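Local coordinates for Alpha/beta hydrolase (Pseudomonas aeruginosa PAO1, PDB 4R1D), which binds calcium and probably acts as a lipase effector of the H2 type VI secretion system, held here by its immunity protein Tli4, at residues Ile57-Asn61 with Val71-Pro75; Thr60-Lys65 with Glu109-Asp115; Trp211-Arg216 with Ser320-Glu325; Ser218-Arg223 with Val261-Leu265; Thr285-Ile290 with Leu326-Tyr332. All blocks are in the same frame, centred on the assembly; numbering follows the deposited sequence.

Contact 1: Ile57-Asn61 with Val71-Pro75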
# COMPACT_ATOMS: atom_id res chain seq x y z
N ILE A 57 -6.62 1.03 -5.11
CA ILE A 57 -5.28 0.52 -5.33
C ILE A 57 -4.19 1.58 -5.05
O ILE A 57 -4.18 2.61 -5.69
CB ILE A 57 -5.16 0.01 -6.79
CG1 ILE A 57 -5.94 -1.30 -6.96
CG2 ILE A 57 -3.70 -0.17 -7.20
CD1 ILE A 57 -6.14 -1.71 -8.44
N MET A 58 -3.31 1.31 -4.09
CA MET A 58 -2.19 2.21 -3.80
C MET A 58 -2.64 3.65 -3.52
O MET A 58 -1.87 4.60 -3.70
CB MET A 58 -1.20 2.22 -4.99
CG MET A 58 -0.43 0.92 -5.16
SD MET A 58 0.73 0.92 -6.58
CE MET A 58 -0.43 0.74 -7.95
N GLY A 59 -3.88 3.82 -3.08
CA GLY A 59 -4.51 5.13 -3.09
C GLY A 59 -4.33 5.98 -1.85
O GLY A 59 -4.66 7.17 -1.85
N THR A 60 -3.79 5.37 -0.80
CA THR A 60 -3.66 6.03 0.50
C THR A 60 -2.19 6.30 0.81
O THR A 60 -1.34 5.44 0.64
CB THR A 60 -4.28 5.16 1.63
OG1 THR A 60 -5.68 4.92 1.35
CG2 THR A 60 -4.14 5.83 3.02
N ASN A 61 -1.91 7.52 1.27
CA ASN A 61 -0.56 7.89 1.71
C ASN A 61 -0.12 7.09 2.91
O ASN A 61 -0.92 6.84 3.81
CB ASN A 61 -0.54 9.38 2.08
CG ASN A 61 -0.97 10.27 0.93
OD1 ASN A 61 -0.60 10.04 -0.22
ND2 ASN A 61 -1.75 11.31 1.24
N VAL A 71 6.70 7.31 3.20
CA VAL A 71 7.19 6.23 2.34
C VAL A 71 6.29 6.01 1.12
O VAL A 71 6.64 5.24 0.23
CB VAL A 71 7.31 4.89 3.10
CG1 VAL A 71 8.37 5.00 4.21
CG2 VAL A 71 5.97 4.51 3.68
N TRP A 72 5.12 6.64 1.10
CA TRP A 72 4.20 6.48 -0.04
C TRP A 72 3.32 7.71 -0.16
O TRP A 72 2.57 8.01 0.76
CB TRP A 72 3.31 5.25 0.12
CG TRP A 72 2.54 4.96 -1.14
CD1 TRP A 72 1.20 5.13 -1.36
CD2 TRP A 72 3.10 4.47 -2.36
NE1 TRP A 72 0.89 4.76 -2.66
CE2 TRP A 72 2.04 4.36 -3.29
CE3 TRP A 72 4.39 4.12 -2.76
CZ2 TRP A 72 2.24 3.89 -4.59
CZ3 TRP A 72 4.58 3.65 -4.05
CH2 TRP A 72 3.52 3.55 -4.95
N ARG A 73 3.44 8.41 -1.28
CA ARG A 73 2.64 9.59 -1.54
C ARG A 73 2.51 9.81 -3.05
O ARG A 73 3.22 10.62 -3.67
CB ARG A 73 3.21 10.82 -0.84
CG ARG A 73 2.14 11.85 -0.53
CD ARG A 73 2.68 12.98 0.31
NE ARG A 73 2.64 12.72 1.75
CZ ARG A 73 2.72 13.70 2.65
NH1 ARG A 73 2.81 14.95 2.22
NH2 ARG A 73 2.68 13.45 3.95
N PRO A 74 1.57 9.06 -3.64
CA PRO A 74 1.25 8.98 -5.06
C PRO A 74 0.75 10.31 -5.59
O PRO A 74 0.22 11.12 -4.83
CB PRO A 74 0.14 7.93 -5.10
CG PRO A 74 -0.49 8.00 -3.73
CD PRO A 74 0.68 8.23 -2.82
N PRO A 75 0.91 10.55 -6.90
CA PRO A 75 1.47 9.65 -7.91
C PRO A 75 2.99 9.63 -7.88
O PRO A 75 3.61 10.63 -7.53
CB PRO A 75 1.01 10.28 -9.22
CG PRO A 75 0.99 11.74 -8.91
CD PRO A 75 0.49 11.83 -7.49
O HOH W 1 -1.15 11.25 -2.34
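In the loop that leaves strand 48-54 of the central parallel sheet, Met58 meets the indole of Trp72 at the end of strand 70-72. The ring presents its N-H edge: Trp72 NE1 donates to Met58 O at 3.0 Å in a nearly straight bond (171°), with the oxygen in the ring plane but the donor lying above the carbonyl plane. With Trp72 CG anti to the backbone N (chi1 -170°), the indole reaches across to that carbonyl. The Met58 side chain crosses the benzene end of the indole obliquely, CB lying 3.8 Å from Trp72 CZ2, and its sulfur makes an oblique Met-aromatic contact. Val71 and Trp72 face Leu62, a classic beta bulge. In alpha/beta hydrolases the loop after strand 48-54 commonly borders the oxyanion hole; a weak hydrogen bond from Ile57 N to Ser256 OG is consistent with that placement, since Ser256 directly follows strand 250-255 in a Gly-X-Ser-X-Gly-like His-Ser-Met-Gly stretch, probably the nucleophile-elbow position. Asn61 OD1 packs 3.3 Å from Arg73 CG and 3.4 Å from Pro74 CD, and water 1 donates both to it and to Pro74 O. Asn61 ND2 is bound to Gly137 O, while the Arg73 guanidinium turns to Asp114.

Contact 2: Thr60-Lys65 with Glu109-Asp115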
# COMPACT_ATOMS: atom_id res chain seq x y z
N THR A 60 -3.79 5.37 -0.80
CA THR A 60 -3.66 6.03 0.50
C THR A 60 -2.19 6.30 0.81
O THR A 60 -1.34 5.44 0.64
CB THR A 60 -4.28 5.16 1.63
OG1 THR A 60 -5.68 4.92 1.35
CG2 THR A 60 -4.14 5.83 3.02
N ASN A 61 -1.91 7.52 1.27
CA ASN A 61 -0.56 7.89 1.71
C ASN A 61 -0.12 7.09 2.91
O ASN A 61 -0.92 6.84 3.81
CB ASN A 61 -0.54 9.38 2.08
CG ASN A 61 -0.97 10.27 0.93
OD1 ASN A 61 -0.60 10.04 -0.22
ND2 ASN A 61 -1.75 11.31 1.24
N LEU A 62 1.17 6.73 2.97
CA LEU A 62 1.69 5.94 4.07
C LEU A 62 2.98 6.54 4.61
O LEU A 62 3.76 7.13 3.86
CB LEU A 62 2.02 4.50 3.63
CG LEU A 62 0.90 3.75 2.91
CD1 LEU A 62 1.45 2.42 2.39
CD2 LEU A 62 -0.30 3.54 3.84
N ARG A 63 3.20 6.35 5.90
CA ARG A 63 4.45 6.72 6.52
C ARG A 63 4.95 5.54 7.33
O ARG A 63 4.17 4.66 7.70
CB ARG A 63 4.24 7.94 7.42
CG ARG A 63 3.29 7.68 8.58
CD ARG A 63 2.97 8.97 9.32
NE ARG A 63 2.09 8.72 10.46
CZ ARG A 63 1.22 9.60 10.93
NH1 ARG A 63 1.09 10.79 10.35
NH2 ARG A 63 0.47 9.29 11.97
N ASN A 64 6.25 5.52 7.61
CA ASN A 64 6.80 4.45 8.44
C ASN A 64 6.20 4.55 9.84
O ASN A 64 6.14 5.62 10.42
CB ASN A 64 8.34 4.55 8.47
CG ASN A 64 8.98 3.47 9.35
OD1 ASN A 64 9.02 3.60 10.58
ND2 ASN A 64 9.53 2.42 8.71
N LYS A 65 5.73 3.42 10.37
CA LYS A 65 4.99 3.41 11.62
C LYS A 65 5.85 3.81 12.82
O LYS A 65 5.35 4.46 13.75
CB LYS A 65 4.36 2.02 11.84
CG LYS A 65 3.41 1.94 13.00
CD LYS A 65 3.02 0.49 13.32
CE LYS A 65 2.48 -0.23 12.11
NZ LYS A 65 1.79 -1.52 12.45
N GLU A 109 3.39 -4.44 7.80
CA GLU A 109 3.39 -4.37 9.27
C GLU A 109 4.16 -3.18 9.80
O GLU A 109 4.14 -2.92 11.01
CB GLU A 109 4.00 -5.65 9.86
CG GLU A 109 3.18 -6.91 9.64
CD GLU A 109 2.01 -7.02 10.61
OE1 GLU A 109 2.02 -6.31 11.65
OE2 GLU A 109 1.09 -7.82 10.34
N GLN A 110 4.84 -2.48 8.91
CA GLN A 110 5.76 -1.42 9.31
C GLN A 110 5.37 -0.05 8.77
O GLN A 110 6.15 0.90 8.86
CB GLN A 110 7.19 -1.78 8.91
CG GLN A 110 7.68 -3.05 9.64
CD GLN A 110 9.04 -3.52 9.20
OE1 GLN A 110 9.75 -2.83 8.47
NE2 GLN A 110 9.41 -4.73 9.61
N VAL A 111 4.16 0.05 8.21
CA VAL A 111 3.65 1.32 7.72
C VAL A 111 2.30 1.64 8.35
O VAL A 111 1.66 0.78 8.92
CB VAL A 111 3.47 1.34 6.17
CG1 VAL A 111 4.82 1.12 5.46
CG2 VAL A 111 2.41 0.31 5.72
N GLU A 112 1.87 2.90 8.24
CA GLU A 112 0.53 3.31 8.68
C GLU A 112 0.01 4.45 7.82
O GLU A 112 0.77 5.16 7.17
CB GLU A 112 0.54 3.74 10.16
CG GLU A 112 1.41 4.96 10.42
CD GLU A 112 1.44 5.39 11.88
OE1 GLU A 112 0.98 4.63 12.76
OE2 GLU A 112 1.94 6.51 12.14
N VAL A 113 -1.31 4.61 7.79
CA VAL A 113 -1.91 5.73 7.08
C VAL A 113 -1.30 7.07 7.50
O VAL A 113 -1.09 7.32 8.68
CB VAL A 113 -3.42 5.79 7.32
CG1 VAL A 113 -4.01 7.05 6.70
CG2 VAL A 113 -4.07 4.52 6.77
N ASP A 114 -1.03 7.91 6.50
CA ASP A 114 -0.50 9.27 6.71
C ASP A 114 -1.56 10.25 6.24
O ASP A 114 -1.85 10.32 5.04
CB ASP A 114 0.79 9.47 5.91
CG ASP A 114 1.38 10.88 6.05
OD1 ASP A 114 0.83 11.69 6.83
OD2 ASP A 114 2.40 11.16 5.39
N ASP A 115 -2.14 11.00 7.17
CA ASP A 115 -3.22 11.93 6.84
C ASP A 115 -2.74 13.34 6.54
O ASP A 115 -3.55 14.27 6.44
CB ASP A 115 -4.29 11.94 7.94
CG ASP A 115 -3.80 12.56 9.24
OD1 ASP A 115 -2.59 12.86 9.35
OD2 ASP A 115 -4.64 12.74 10.15
O HOH W 2 -0.91 12.59 11.40
O HOH W 3 2.43 12.45 8.63
O HOH W 4 7.89 0.70 11.16
O HOH W 5 8.08 1.81 6.42
O HOH W 6 0.76 -1.91 10.01
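Glu112 OE2 is gripped by two nitrogens of Arg63, NE at 2.8 Å and NH2 at 3.1 Å, and Lys68 adds a second salt bridge to the same oxygen. The guanidinium approaches side-on with OE2 at its edge and in its plane, yet the two planes are turned 58° apart: NE meets the oxygen on its anti side, whereas NH2 reaches it from above the carboxylate. Pairing across the strands puts both side chains on one side of the sheet; matching first torsions, CG between the backbone N and the carbonyl carbon (chi1 63° in each), and extended chains then bring the charged ends together. The Arg63 NH1 group lies a long 3.6 Å from Asp114 OD1; water 3 links these two atoms, and water 2 ties NH1 to Asp115 OD1. Several negative groups thus probably stabilise the arginine's charge. Beneath the side chains, Arg63 and Glu112 form an antiparallel hydrogen-bonded pair, with Arg63 N to Glu112 O at 3.0 Å and Glu112 N to Arg63 O at 2.9 Å. Lys65 extends the pairing through its N to Gln110 O at 3.0 Å and curls at chi3 to place NZ 3.1 Å from Glu109 O. On the other face Leu62 CD1 touches Val111 CG2. Asn64 OD1 accepts from Asp67 N and its ND2 bonds to Tyr29 of the partner chain, Tli4, while Gln110 bonds to Gly32 and Arg163 of that chain. Strand 62-64 is the middle one of a small three-stranded antiparallel sheet, flanked by 70-72 and 111-113; Asp114 also binds Arg73.

Contact 3: Trp211-Arg216 with Ser320-Glu325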
# COMPACT_ATOMS: atom_id res chain seq x y z
N TRP A 211 -3.01 -0.18 2.37
CA TRP A 211 -3.30 -1.06 1.24
C TRP A 211 -2.29 -2.21 1.08
O TRP A 211 -2.53 -3.15 0.33
CB TRP A 211 -3.43 -0.25 -0.06
CG TRP A 211 -2.27 0.67 -0.30
CD1 TRP A 211 -2.18 2.00 0.04
CD2 TRP A 211 -1.03 0.33 -0.91
NE1 TRP A 211 -0.95 2.50 -0.33
CE2 TRP A 211 -0.23 1.49 -0.92
CE3 TRP A 211 -0.52 -0.85 -1.47
CZ2 TRP A 211 1.06 1.51 -1.45
CZ3 TRP A 211 0.78 -0.83 -2.00
CH2 TRP A 211 1.55 0.34 -1.99
N LEU A 212 -1.17 -2.16 1.80
CA LEU A 212 -0.21 -3.26 1.76
C LEU A 212 -0.69 -4.48 2.55
O LEU A 212 -0.35 -5.62 2.24
CB LEU A 212 1.14 -2.80 2.29
CG LEU A 212 1.89 -1.87 1.34
CD1 LEU A 212 2.98 -1.13 2.09
CD2 LEU A 212 2.49 -2.71 0.19
N GLN A 213 -1.46 -4.23 3.60
CA GLN A 213 -1.91 -5.33 4.44
C GLN A 213 -3.12 -5.97 3.79
O GLN A 213 -3.70 -5.42 2.85
CB GLN A 213 -2.27 -4.82 5.83
CG GLN A 213 -3.63 -4.14 5.87
CD GLN A 213 -3.89 -3.45 7.19
OE1 GLN A 213 -3.15 -3.65 8.17
NE2 GLN A 213 -4.94 -2.64 7.24
N SER A 214 -3.53 -7.14 4.30
CA SER A 214 -4.73 -7.79 3.80
C SER A 214 -5.93 -6.87 3.90
O SER A 214 -6.13 -6.18 4.89
CB SER A 214 -5.05 -9.07 4.58
OG SER A 214 -6.18 -9.71 4.01
N ASN A 215 -6.76 -6.89 2.86
CA ASN A 215 -8.01 -6.16 2.91
C ASN A 215 -8.92 -6.66 4.02
O ASN A 215 -9.79 -5.93 4.50
CB ASN A 215 -8.67 -6.20 1.53
CG ASN A 215 -7.83 -5.50 0.50
OD1 ASN A 215 -7.24 -6.14 -0.39
ND2 ASN A 215 -7.71 -4.19 0.63
N ARG A 216 -8.69 -7.89 4.45
CA ARG A 216 -9.35 -8.41 5.64
C ARG A 216 -9.08 -7.53 6.85
O ARG A 216 -10.00 -7.22 7.61
CB ARG A 216 -8.89 -9.84 5.92
CG ARG A 216 -9.71 -10.54 6.99
CD ARG A 216 -9.03 -11.82 7.47
NE ARG A 216 -8.94 -12.84 6.44
CZ ARG A 216 -9.95 -13.65 6.08
NH1 ARG A 216 -11.14 -13.53 6.66
NH2 ARG A 216 -9.76 -14.57 5.15
N SER A 320 3.15 -8.66 -0.04
CA SER A 320 2.03 -7.86 0.43
C SER A 320 0.71 -8.56 0.15
O SER A 320 0.35 -8.79 -1.01
CB SER A 320 2.04 -6.49 -0.25
OG SER A 320 0.74 -5.93 -0.27
N ALA A 321 -0.01 -8.88 1.23
CA ALA A 321 -1.30 -9.56 1.11
C ALA A 321 -2.29 -8.65 0.39
O ALA A 321 -3.04 -9.10 -0.48
CB ALA A 321 -1.83 -9.97 2.50
N GLY A 322 -2.28 -7.37 0.74
CA GLY A 322 -3.18 -6.42 0.10
C GLY A 322 -2.98 -6.35 -1.41
O GLY A 322 -3.96 -6.29 -2.17
N ALA A 323 -1.72 -6.36 -1.85
CA ALA A 323 -1.42 -6.26 -3.27
C ALA A 323 -1.76 -7.56 -3.99
O ALA A 323 -2.39 -7.55 -5.06
CB ALA A 323 0.04 -5.89 -3.50
N LEU A 324 -1.36 -8.68 -3.39
CA LEU A 324 -1.57 -10.00 -3.99
C LEU A 324 -3.04 -10.34 -4.07
O LEU A 324 -3.45 -11.13 -4.92
CB LEU A 324 -0.87 -11.09 -3.17
CG LEU A 324 0.62 -11.24 -3.46
CD1 LEU A 324 1.25 -12.22 -2.47
CD2 LEU A 324 0.87 -11.67 -4.91
N GLU A 325 -3.85 -9.75 -3.19
CA GLU A 325 -5.28 -10.04 -3.18
C GLU A 325 -5.98 -9.52 -4.43
O GLU A 325 -7.13 -9.87 -4.69
CB GLU A 325 -5.94 -9.51 -1.90
CG GLU A 325 -5.75 -10.44 -0.71
CD GLU A 325 -6.03 -9.77 0.62
OE1 GLU A 325 -6.52 -8.62 0.62
OE2 GLU A 325 -5.74 -10.40 1.67
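Leu212 O takes two donors from the start of helix 321-324: Ser320 OG at 2.8 Å, in the carbonyl plane on a lone pair, and Gly322 N at 3.0 Å, from well above that plane. The Ser320 hydroxyl, set anti to its own N (chi1 156°), at the same time accepts from Ala323 N, which fixes its rotation and lets the proton point to Leu212 O. Leu212 CD2 covers this hydroxyl, 3.7 Å from Ser320 OG. Gly322 has no side chain, which lets its backbone approach residues 211-216 closely, its CA lying 3.3 Å from Trp211 O. Further along, Glu325 extends beyond CG so that its carboxylate faces the start of helix 215-238. Its OE2 receives a very short bond from Ser214 OG, 2.5 Å, too short for its exact length to be trusted, and its OE1 accepts from Asn215 N at 2.8 Å through the syn lone pair. The Ser214 hydroxyl, placed by chi1 -177°, also accepts from Arg216 N, while Ala321 CB packs on Ser214 CB. The negative carboxylate probably interacts favourably with the dipole of helix 215-238, whose basic Arg216 is paired with Glu417. Besides a glutamate following helix 321-324 that bonds to the first turn of the other helix, each segment thus carries an N-cap serine, the classic way of closing the free N-H groups at a helix start.

Contact 4: Ser218-Arg223 with Val261-Leu265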
# COMPACT_ATOMS: atom_id res chain seq x y z
N SER A 218 -7.83 -4.37 6.72
CA SER A 218 -8.26 -3.01 6.42
C SER A 218 -9.74 -2.79 6.73
O SER A 218 -10.17 -1.69 7.10
CB SER A 218 -7.94 -2.65 4.97
OG SER A 218 -6.54 -2.51 4.79
N ALA A 219 -10.54 -3.84 6.56
CA ALA A 219 -11.95 -3.76 6.94
C ALA A 219 -12.07 -3.43 8.43
O ALA A 219 -12.87 -2.59 8.83
CB ALA A 219 -12.67 -5.07 6.63
N LEU A 220 -11.25 -4.11 9.24
CA LEU A 220 -11.24 -3.85 10.68
C LEU A 220 -10.83 -2.42 10.96
O LEU A 220 -11.41 -1.76 11.83
CB LEU A 220 -10.30 -4.81 11.41
CG LEU A 220 -10.86 -6.20 11.73
CD1 LEU A 220 -11.43 -6.89 10.50
CD2 LEU A 220 -9.79 -7.08 12.39
N ASP A 221 -9.83 -1.93 10.23
CA ASP A 221 -9.37 -0.56 10.44
C ASP A 221 -10.44 0.47 10.07
O ASP A 221 -10.55 1.52 10.70
CB ASP A 221 -8.08 -0.30 9.66
CG ASP A 221 -6.92 -1.12 10.16
OD1 ASP A 221 -7.09 -1.80 11.21
OD2 ASP A 221 -5.84 -1.09 9.53
N VAL A 222 -11.22 0.16 9.04
CA VAL A 222 -12.29 1.07 8.63
C VAL A 222 -13.43 1.08 9.65
O VAL A 222 -13.98 2.13 9.99
CB VAL A 222 -12.81 0.75 7.20
CG1 VAL A 222 -14.06 1.53 6.88
CG2 VAL A 222 -11.72 1.06 6.18
N ARG A 223 -13.77 -0.10 10.16
CA ARG A 223 -14.72 -0.20 11.26
C ARG A 223 -14.27 0.71 12.40
O ARG A 223 -15.03 1.55 12.89
CB ARG A 223 -14.84 -1.65 11.75
CG ARG A 223 -15.89 -1.83 12.86
CD ARG A 223 -15.32 -2.52 14.10
NE ARG A 223 -16.17 -2.29 15.27
CZ ARG A 223 -15.85 -1.47 16.27
NH1 ARG A 223 -14.69 -0.81 16.26
NH2 ARG A 223 -16.68 -1.31 17.29
N VAL A 261 -12.41 -4.12 0.52
CA VAL A 261 -12.38 -3.71 1.92
C VAL A 261 -13.81 -3.60 2.45
O VAL A 261 -14.14 -4.14 3.51
CB VAL A 261 -11.65 -2.36 2.10
CG1 VAL A 261 -11.77 -1.87 3.56
CG2 VAL A 261 -10.17 -2.47 1.64
N ALA A 262 -14.66 -2.92 1.68
CA ALA A 262 -16.05 -2.72 2.07
C ALA A 262 -16.79 -4.04 2.21
O ALA A 262 -17.53 -4.26 3.16
CB ALA A 262 -16.76 -1.82 1.06
N ARG A 263 -16.59 -4.95 1.26
CA ARG A 263 -17.27 -6.23 1.34
C ARG A 263 -16.80 -7.06 2.53
O ARG A 263 -17.60 -7.70 3.19
CB ARG A 263 -17.15 -6.99 0.02
CG ARG A 263 -18.02 -6.40 -1.09
CD ARG A 263 -17.67 -6.97 -2.45
NE ARG A 263 -17.86 -8.42 -2.45
CZ ARG A 263 -17.22 -9.28 -3.24
NH1 ARG A 263 -16.31 -8.86 -4.11
NH2 ARG A 263 -17.49 -10.58 -3.14
N ALA A 264 -15.49 -7.06 2.79
CA ALA A 264 -14.97 -7.71 3.98
C ALA A 264 -15.65 -7.14 5.22
O ALA A 264 -16.05 -7.88 6.12
CB ALA A 264 -13.46 -7.55 4.06
N LEU A 265 -15.81 -5.82 5.26
CA LEU A 265 -16.45 -5.14 6.39
C LEU A 265 -17.91 -5.53 6.59
O LEU A 265 -18.31 -5.90 7.70
CB LEU A 265 -16.34 -3.62 6.21
CG LEU A 265 -17.05 -2.77 7.27
CD1 LEU A 265 -16.55 -3.08 8.68
CD2 LEU A 265 -16.85 -1.30 6.95
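Ala219 CB points toward helix 258-267 and settles between three of its residues: it is 3.7 Å from Ala264 CB, 3.6 Å from Val261 O and 3.5 Å from Leu265 N. Small side chains at the crossing point let the axes of 218-223 and 261-265, inclined at -75°, come within 8.3 Å. On one side of this point stands Val261, whose CG1 is anti to the backbone N (chi1 174°); it leans over the backbone between Ser218 and Ala219 and meets Val222 CG2 obliquely at 3.9 Å, while its other branch, CG2, touches Ser218 CB. Leu265, on the same helix one turn on, is likewise swung away from its N (chi1 177°) and crosses Val222 at about a right angle. Its two methyls divide the work: CD2 lies 4.0 Å from Val222 CG1, and CD1 reaches Arg223 CB at 3.8 Å. Helix 215-238 follows strand 201-206 and helix 258-267 follows strand 250-255, so the crossing joins two connecting helices of the parallel sheet. The Ser218 hydroxyl is bound to Gln213. No hydrogen bond forms between these two segments; their union rests on buried aliphatic contacts, and contacts of methyls with backbone, whose fit depends on shape.

Contact 5: Thr285-Ile290 with Leu326-Tyr332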
# COMPACT_ATOMS: atom_id res chain seq x y z
N THR A 285 -13.39 -9.82 -8.63
CA THR A 285 -12.77 -11.13 -8.67
C THR A 285 -11.29 -11.02 -9.03
O THR A 285 -10.65 -12.00 -9.37
CB THR A 285 -13.49 -12.06 -9.67
OG1 THR A 285 -13.52 -11.43 -10.96
CG2 THR A 285 -14.91 -12.36 -9.19
N GLY A 286 -10.75 -9.80 -8.97
CA GLY A 286 -9.33 -9.63 -9.22
C GLY A 286 -9.01 -9.08 -10.60
O GLY A 286 -9.90 -8.56 -11.28
N SER A 287 -7.75 -9.17 -11.01
CA SER A 287 -7.29 -8.57 -12.26
C SER A 287 -6.03 -9.25 -12.79
O SER A 287 -5.01 -9.30 -12.11
CB SER A 287 -6.99 -7.08 -12.07
OG SER A 287 -6.47 -6.53 -13.26
N SER A 288 -6.09 -9.73 -14.03
CA SER A 288 -4.93 -10.30 -14.68
C SER A 288 -3.76 -9.31 -14.83
O SER A 288 -2.62 -9.70 -15.10
CB SER A 288 -5.32 -10.87 -16.06
OG SER A 288 -5.99 -9.89 -16.82
N THR A 289 -4.02 -8.01 -14.66
CA THR A 289 -2.91 -7.07 -14.76
C THR A 289 -1.80 -7.36 -13.76
O THR A 289 -0.65 -7.06 -14.04
CB THR A 289 -3.35 -5.58 -14.62
OG1 THR A 289 -3.84 -5.34 -13.29
CG2 THR A 289 -4.40 -5.21 -15.66
N ILE A 290 -2.13 -7.95 -12.62
CA ILE A 290 -1.09 -8.22 -11.61
C ILE A 290 -0.02 -9.14 -12.17
O ILE A 290 1.16 -9.02 -11.84
CB ILE A 290 -1.66 -8.80 -10.28
CG1 ILE A 290 -0.58 -8.80 -9.19
CG2 ILE A 290 -2.20 -10.21 -10.48
CD1 ILE A 290 -1.04 -9.44 -7.89
N LEU A 326 -5.29 -8.71 -5.22
CA LEU A 326 -5.82 -8.28 -6.51
C LEU A 326 -5.73 -9.40 -7.56
O LEU A 326 -6.32 -9.29 -8.63
CB LEU A 326 -5.05 -7.05 -7.01
CG LEU A 326 -5.37 -6.53 -8.42
CD1 LEU A 326 -6.82 -6.04 -8.48
CD2 LEU A 326 -4.41 -5.42 -8.83
N ALA A 327 -4.99 -10.46 -7.25
CA ALA A 327 -4.81 -11.54 -8.23
C ALA A 327 -6.16 -12.18 -8.55
O ALA A 327 -7.03 -12.25 -7.69
CB ALA A 327 -3.85 -12.56 -7.69
N PRO A 328 -6.35 -12.63 -9.81
CA PRO A 328 -7.63 -13.28 -10.15
C PRO A 328 -7.97 -14.44 -9.20
O PRO A 328 -7.11 -15.24 -8.85
CB PRO A 328 -7.40 -13.79 -11.58
CG PRO A 328 -6.47 -12.77 -12.18
CD PRO A 328 -5.51 -12.41 -11.00
N SER A 329 -9.23 -14.53 -8.80
CA SER A 329 -9.70 -15.60 -7.93
C SER A 329 -10.00 -16.85 -8.76
O SER A 329 -9.82 -16.85 -9.98
CB SER A 329 -10.98 -15.17 -7.23
OG SER A 329 -12.02 -14.99 -8.17
N ALA A 330 -10.46 -17.92 -8.12
CA ALA A 330 -10.87 -19.11 -8.87
C ALA A 330 -12.13 -18.84 -9.70
O ALA A 330 -12.37 -19.52 -10.70
CB ALA A 330 -11.12 -20.30 -7.92
N GLU A 331 -12.93 -17.87 -9.28
CA GLU A 331 -14.21 -17.55 -9.92
C GLU A 331 -14.08 -16.49 -11.02
O GLU A 331 -15.03 -16.22 -11.76
CB GLU A 331 -15.21 -17.07 -8.87
CG GLU A 331 -15.67 -18.14 -7.89
CD GLU A 331 -14.66 -18.42 -6.79
OE1 GLU A 331 -13.94 -17.48 -6.37
OE2 GLU A 331 -14.58 -19.59 -6.34
N TYR A 332 -12.92 -15.87 -11.09
CA TYR A 332 -12.64 -14.84 -12.09
C TYR A 332 -12.93 -15.38 -13.48
O TYR A 332 -12.52 -16.49 -13.80
CB TYR A 332 -11.15 -14.52 -11.97
CG TYR A 332 -10.56 -13.51 -12.91
CD1 TYR A 332 -10.59 -12.16 -12.61
CD2 TYR A 332 -9.90 -13.91 -14.07
CE1 TYR A 332 -9.99 -11.24 -13.45
CE2 TYR A 332 -9.30 -13.00 -14.91
CZ TYR A 332 -9.35 -11.66 -14.59
OH TYR A 332 -8.76 -10.74 -15.42
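Residues 285-287 and 326-329 run in roughly opposite directions, without forming regular strands, joined by Ser329 N to Thr285 O at 3.0 Å and Ser287 N to Leu326 O at 2.8 Å. Between these bonds Gly286 adopts backbone angles (phi 102°, psi -166°) accessible chiefly to glycine, and its CA rests 3.1 Å from Leu326 O. Tyr332 folds back along the 285-288 chain: CG is anti to the backbone N (chi1 178°), CD1 lies 3.4 Å from Thr285 OG1, and Gly286 O sits at the ring edge, 3.4 Å from CE1. At the far end of the ring the phenol oxygen accepts from Ser288 N, with Tyr332 OH 3.2 Å away. Pro328 CB lies over one face of the ring, offset toward its rim, and Trp338 meets it edge-to-face. Leu326 CD1 packs on Ser287 CB, while Ile290 CG2 lies 3.7 Å from Ala327 CA and also touches the Pro328 ring. Ser288 OG is anchored to Trp440 O. In the loop that follows strand 274-280 of the alpha/beta hydrolase sheet, Ser287 OG, bound to Thr499 O, also accepts from Thr289 N, a serine capping bond at the turn into helix 289-296.

Overall arrangement
Contacts 1 and 2 share Thr60 and Asn61, lie with centres about 9 Å apart, and join through the three-stranded antiparallel sheet and the Arg73-Asp114 salt bridge. Trp211 of contact 3 bonds to Thr60 O, just before strand 62-64, and meets Trp72 edge-to-face, joining contact 3 to contacts 1 and 2. Contact 4 is nested within the loop closed by contact 3 and uses the same helix, 215-238, while contact 5 crosses contact 3 along the chain and meets it through Ile290. The most distant centres, those of contacts 2 and 5, are about 26 Å apart. Together the contacts join the small antiparallel sheet, helix 215-238 and the loops after strands 48-54 and 274-280 on the alpha/beta hydrolase core, away from the calcium site.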